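Local coordinates for NYN domain-containing protein (Vibrio parahaemolyticus, PDB 2QIP) that is of uncharacterised function but may act as an RNA nuclease with a PIN-like NYN domain, at residues Y29-D34 / I159-L165. Residues are numbered along the deposited sequence; the frame is centred on the assembly and turned at random.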
ATOM      1  N   TYR A  29      17.977  -0.497  19.232  1.00 20.43           N
ATOM      2  CA  TYR A  29      19.194   0.203  19.611  1.00 21.32           C
ATOM      3  C   TYR A  29      18.998   1.338  20.626  1.00 22.27           C
ATOM      4  O   TYR A  29      19.982   1.927  21.068  1.00 23.57           O
ATOM      5  CB  TYR A  29      19.861   0.786  18.365  1.00 20.62           C
ATOM      6  CG  TYR A  29      20.059  -0.174  17.223  1.00 19.96           C
ATOM      7  CD1 TYR A  29      20.777  -1.365  17.381  1.00 21.23           C
ATOM      8  CD2 TYR A  29      19.566   0.137  15.943  1.00 18.25           C
ATOM      9  CE1 TYR A  29      20.981  -2.238  16.301  1.00 20.19           C
ATOM     10  CE2 TYR A  29      19.755  -0.720  14.876  1.00 19.28           C
ATOM     11  CZ  TYR A  29      20.465  -1.899  15.048  1.00 19.36           C
ATOM     12  OH  TYR A  29      20.656  -2.745  13.978  1.00 20.12           O
ATOM     13  N   ARG A  30      17.749   1.666  20.949  1.00 23.66           N
ATOM     14  CA  ARG A  30      17.411   2.911  21.686  1.00 25.11           C
ATOM     15  C   ARG A  30      18.245   4.120  21.214  1.00 25.57           C
ATOM     16  O   ARG A  30      18.775   4.907  22.012  1.00 26.09           O
ATOM     17  CB  ARG A  30      17.448   2.702  23.216  1.00 26.01           C
ATOM     18  CG  ARG A  30      16.295   1.811  23.704  1.00 29.43           C
ATOM     19  CD  ARG A  30      15.158   2.551  24.442  1.00 33.80           C
ATOM     20  NE  ARG A  30      14.466   3.607  23.692  1.00 40.30           N
ATOM     21  CZ  ARG A  30      13.219   4.019  23.943  1.00 31.82           C
ATOM     22  NH1 ARG A  30      12.503   3.464  24.916  1.00 44.72           N
ATOM     23  NH2 ARG A  30      12.670   4.977  23.210  1.00 44.24           N
ATOM     24  N   SER A  31      18.338   4.248  19.889  1.00 25.47           N
ATOM     25  CA  SER A  31      19.114   5.291  19.234  1.00 25.53           C
ATOM     26  C   SER A  31      18.312   5.793  18.050  1.00 24.37           C
ATOM     27  O   SER A  31      17.323   5.169  17.660  1.00 24.82           O
ATOM     28  CB  SER A  31      20.427   4.728  18.697  1.00 26.66           C
ATOM     29  OG  SER A  31      21.221   4.191  19.730  1.00 28.40           O
ATOM     30  N   ASN A  32      18.740   6.927  17.503  1.00 22.80           N
ATOM     31  CA  ASN A  32      18.096   7.502  16.328  1.00 21.45           C
ATOM     32  C   ASN A  32      18.960   7.314  15.080  1.00 19.58           C
ATOM     33  O   ASN A  32      20.193   7.233  15.151  1.00 19.49           O
ATOM     34  CB  ASN A  32      17.781   8.997  16.523  1.00 22.19           C
ATOM     35  CG  ASN A  32      16.601   9.256  17.474  1.00 24.81           C
ATOM     36  OD1 ASN A  32      15.798   8.362  17.781  1.00 27.85           O
ATOM     37  ND2 ASN A  32      16.494  10.497  17.929  1.00 26.28           N
ATOM     38  N   PHE A  33      18.281   7.236  13.942  1.00 17.63           N
ATOM     39  CA  PHE A  33      18.939   7.093  12.638  1.00 15.51           C
ATOM     40  C   PHE A  33      19.680   8.360  12.245  1.00 15.22           C
ATOM     41  O   PHE A  33      19.155   9.476  12.406  1.00 15.59           O
ATOM     42  CB  PHE A  33      17.842   6.809  11.620  1.00 14.91           C
ATOM     43  CG  PHE A  33      18.310   6.371  10.267  1.00 14.05           C
ATOM     44  CD1 PHE A  33      18.947   5.143  10.069  1.00 13.09           C
ATOM     45  CD2 PHE A  33      18.019   7.159   9.168  1.00 14.22           C
ATOM     46  CE1 PHE A  33      19.316   4.722   8.775  1.00 13.09           C
ATOM     47  CE2 PHE A  33      18.382   6.751   7.878  1.00 13.72           C
ATOM     48  CZ  PHE A  33      19.027   5.524   7.694  1.00 13.09           C
ATOM     49  N   ASP A  34      20.894   8.187  11.720  1.00 14.08           N
ATOM     50  CA  ASP A  34      21.694   9.312  11.237  1.00 13.81           C
ATOM     51  C   ASP A  34      21.390   9.563   9.759  1.00 13.33           C
ATOM     52  O   ASP A  34      21.975   8.940   8.867  1.00 13.81           O
ATOM     53  CB  ASP A  34      23.186   9.042  11.453  1.00 13.99           C
ATOM     54  CG  ASP A  34      24.055  10.226  11.103  1.00 15.20           C
ATOM     55  OD1 ASP A  34      23.553  11.172  10.432  1.00 15.38           O
ATOM     56  OD2 ASP A  34      25.251  10.211  11.511  1.00 16.67           O
ATOM     57  N   ILE A 159      20.676  -1.415   8.740  1.00 13.98           N
ATOM     58  CA  ILE A 159      20.685  -0.213   9.584  1.00 14.73           C
ATOM     59  C   ILE A 159      21.205  -0.692  10.927  1.00 15.37           C
ATOM     60  O   ILE A 159      20.510  -1.374  11.659  1.00 16.06           O
ATOM     61  CB  ILE A 159      19.299   0.418   9.730  1.00 13.78           C
ATOM     62  CG1 ILE A 159      18.791   0.897   8.360  1.00 13.72           C
ATOM     63  CG2 ILE A 159      19.319   1.593  10.762  1.00 14.61           C
ATOM     64  CD1 ILE A 159      17.361   1.449   8.416  1.00 14.05           C
ATOM     65  N   ASP A 160      22.461  -0.361  11.189  1.00 16.09           N
ATOM     66  CA  ASP A 160      23.140  -0.734  12.422  1.00 17.30           C
ATOM     67  C   ASP A 160      23.967   0.454  12.856  1.00 17.90           C
ATOM     68  O   ASP A 160      23.699   1.580  12.423  1.00 18.16           O
ATOM     69  CB  ASP A 160      24.000  -1.996  12.215  1.00 17.41           C
ATOM     70  CG  ASP A 160      25.100  -1.829  11.168  1.00 18.62           C
ATOM     71  OD1 ASP A 160      25.405  -0.687  10.729  1.00 18.44           O
ATOM     72  OD2 ASP A 160      25.665  -2.882  10.774  1.00 21.48           O
ATOM     73  N   ASP A 161      24.984   0.225  13.680  1.00 19.17           N
ATOM     74  CA  ASP A 161      25.716   1.335  14.254  1.00 19.86           C
ATOM     75  C   ASP A 161      26.341   2.283  13.221  1.00 19.28           C
ATOM     76  O   ASP A 161      26.532   3.465  13.500  1.00 20.57           O
ATOM     77  CB  ASP A 161      26.764   0.820  15.244  1.00 21.17           C
ATOM     78  CG  ASP A 161      27.438   1.933  15.999  1.00 25.56           C
ATOM     79  OD1 ASP A 161      26.775   2.562  16.859  1.00 31.18           O
ATOM     80  OD2 ASP A 161      28.626   2.182  15.718  1.00 30.39           O
ATOM     81  N   ASP A 162      26.612   1.775  12.013  1.00 17.78           N
ATOM     82  CA  ASP A 162      27.182   2.590  10.934  1.00 17.76           C
ATOM     83  C   ASP A 162      26.242   3.722  10.472  1.00 17.43           C
ATOM     84  O   ASP A 162      26.667   4.640   9.752  1.00 16.89           O
ATOM     85  CB  ASP A 162      27.548   1.704   9.737  1.00 18.24           C
ATOM     86  CG  ASP A 162      28.709   0.752  10.027  1.00 20.13           C
ATOM     87  OD1 ASP A 162      29.479   0.992  10.993  1.00 21.33           O
ATOM     88  OD2 ASP A 162      28.847  -0.226   9.273  1.00 21.08           O
ATOM     89  N   PHE A 163      24.969   3.617  10.853  1.00 16.33           N
ATOM     90  CA  PHE A 163      23.961   4.609  10.478  1.00 15.89           C
ATOM     91  C   PHE A 163      23.194   5.159  11.672  1.00 16.39           C
ATOM     92  O   PHE A 163      22.105   5.678  11.500  1.00 16.43           O
ATOM     93  CB  PHE A 163      22.969   4.033   9.443  1.00 15.49           C
ATOM     94  CG  PHE A 163      23.599   3.737   8.108  1.00 14.49           C
ATOM     95  CD1 PHE A 163      23.996   4.776   7.253  1.00 14.22           C
ATOM     96  CD2 PHE A 163      23.849   2.423   7.715  1.00 15.35           C
ATOM     97  CE1 PHE A 163      24.598   4.490   6.023  1.00 15.61           C
ATOM     98  CE2 PHE A 163      24.446   2.136   6.487  1.00 16.16           C
ATOM     99  CZ  PHE A 163      24.841   3.166   5.654  1.00 14.95           C
ATOM    100  N   LEU A 164      23.770   5.076  12.876  1.00 17.01           N
ATOM    101  CA  LEU A 164      23.122   5.628  14.062  1.00 18.38           C
ATOM    102  C   LEU A 164      23.818   6.894  14.550  1.00 19.13           C
ATOM    103  O   LEU A 164      25.041   7.040  14.413  1.00 19.48           O
ATOM    104  CB  LEU A 164      23.098   4.594  15.195  1.00 18.21           C
ATOM    105  CG  LEU A 164      22.263   3.346  14.906  1.00 18.69           C
ATOM    106  CD1 LEU A 164      22.458   2.316  16.032  1.00 20.63           C
ATOM    107  CD2 LEU A 164      20.769   3.661  14.692  1.00 19.67           C
ATOM    108  N   LEU A 165      23.031   7.802  15.121  1.00 20.45           N
ATOM    109  CA  LEU A 165      23.579   9.004  15.757  1.00 22.72           C
ATOM    110  C   LEU A 165      24.245   8.656  17.061  1.00 24.44           C
ATOM    111  O   LEU A 165      23.885   7.666  17.700  1.00 25.85           O
ATOM    112  CB  LEU A 165      22.477  10.014  16.028  1.00 22.29           C
ATOM    113  CG  LEU A 165      21.900  10.681  14.784  1.00 22.00           C
ATOM    114  CD1 LEU A 165      20.619  11.403  15.145  1.00 23.48           C
ATOM    115  CD2 LEU A 165      22.893  11.639  14.154  1.00 20.85           C
ATOM    116  OXT LEU A 165      25.143   9.395  17.466  1.00 26.60           O
TER
HETATM  117  O   HOH W   1      26.336   7.762  11.921  1.00 27.10           O
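Methyl CD1 of L164 lies over one face of the Y29 ring, 4.0 Å from its centroid, in a CH-pi contact. Y29 OH donates to I159 O at 2.7 Å, on a lone pair in the carbonyl plane. That carbonyl lies at the ring edge.

F33 makes the second apolar patch. Its CG is anti to the backbone N (chi1 -169°), which turns the ring back to I159. CG2 of I159 meets the edge of the F33 ring, 3.6 Å from F33 CD1. CB of F163 adds a contact with CE1 of F33 at 3.8 Å.

Beside these patches the backbones pair. L165 N donates to N32 O at 2.9 Å, and D34 N donates to F163 O at 2.8 Å. These nearly straight bonds flank F33 and L164, an antiparallel non-hydrogen-bonded pair. Methyl CD2 of L165 sits over the face of the D34 carboxylate, 3.6 Å from D34 CG. One water bridges D34 OD2 and L164 O, donating to both.

D34 OD1 accepts from Q37 N and N-caps helix 35-42. S31 OG donates to Y29 O as the chain leaves helix 18-29. An Asx turn, D160 OD1 to D162 N, and the backbone bond F163 N to D160 O shape the turn ahead of L164. C25 of helix 18-29 touches both I159 and L164.

The C-terminal tail, following strand 155-158, the outermost on its side within the chain, packs on the loop between helices 18-29 and 35-42, with a single antiparallel bridge and the Y29 hydroxyl bond joining the two, at one margin of the parallel-sheet alpha/beta fold of the PIN-like NYN domain.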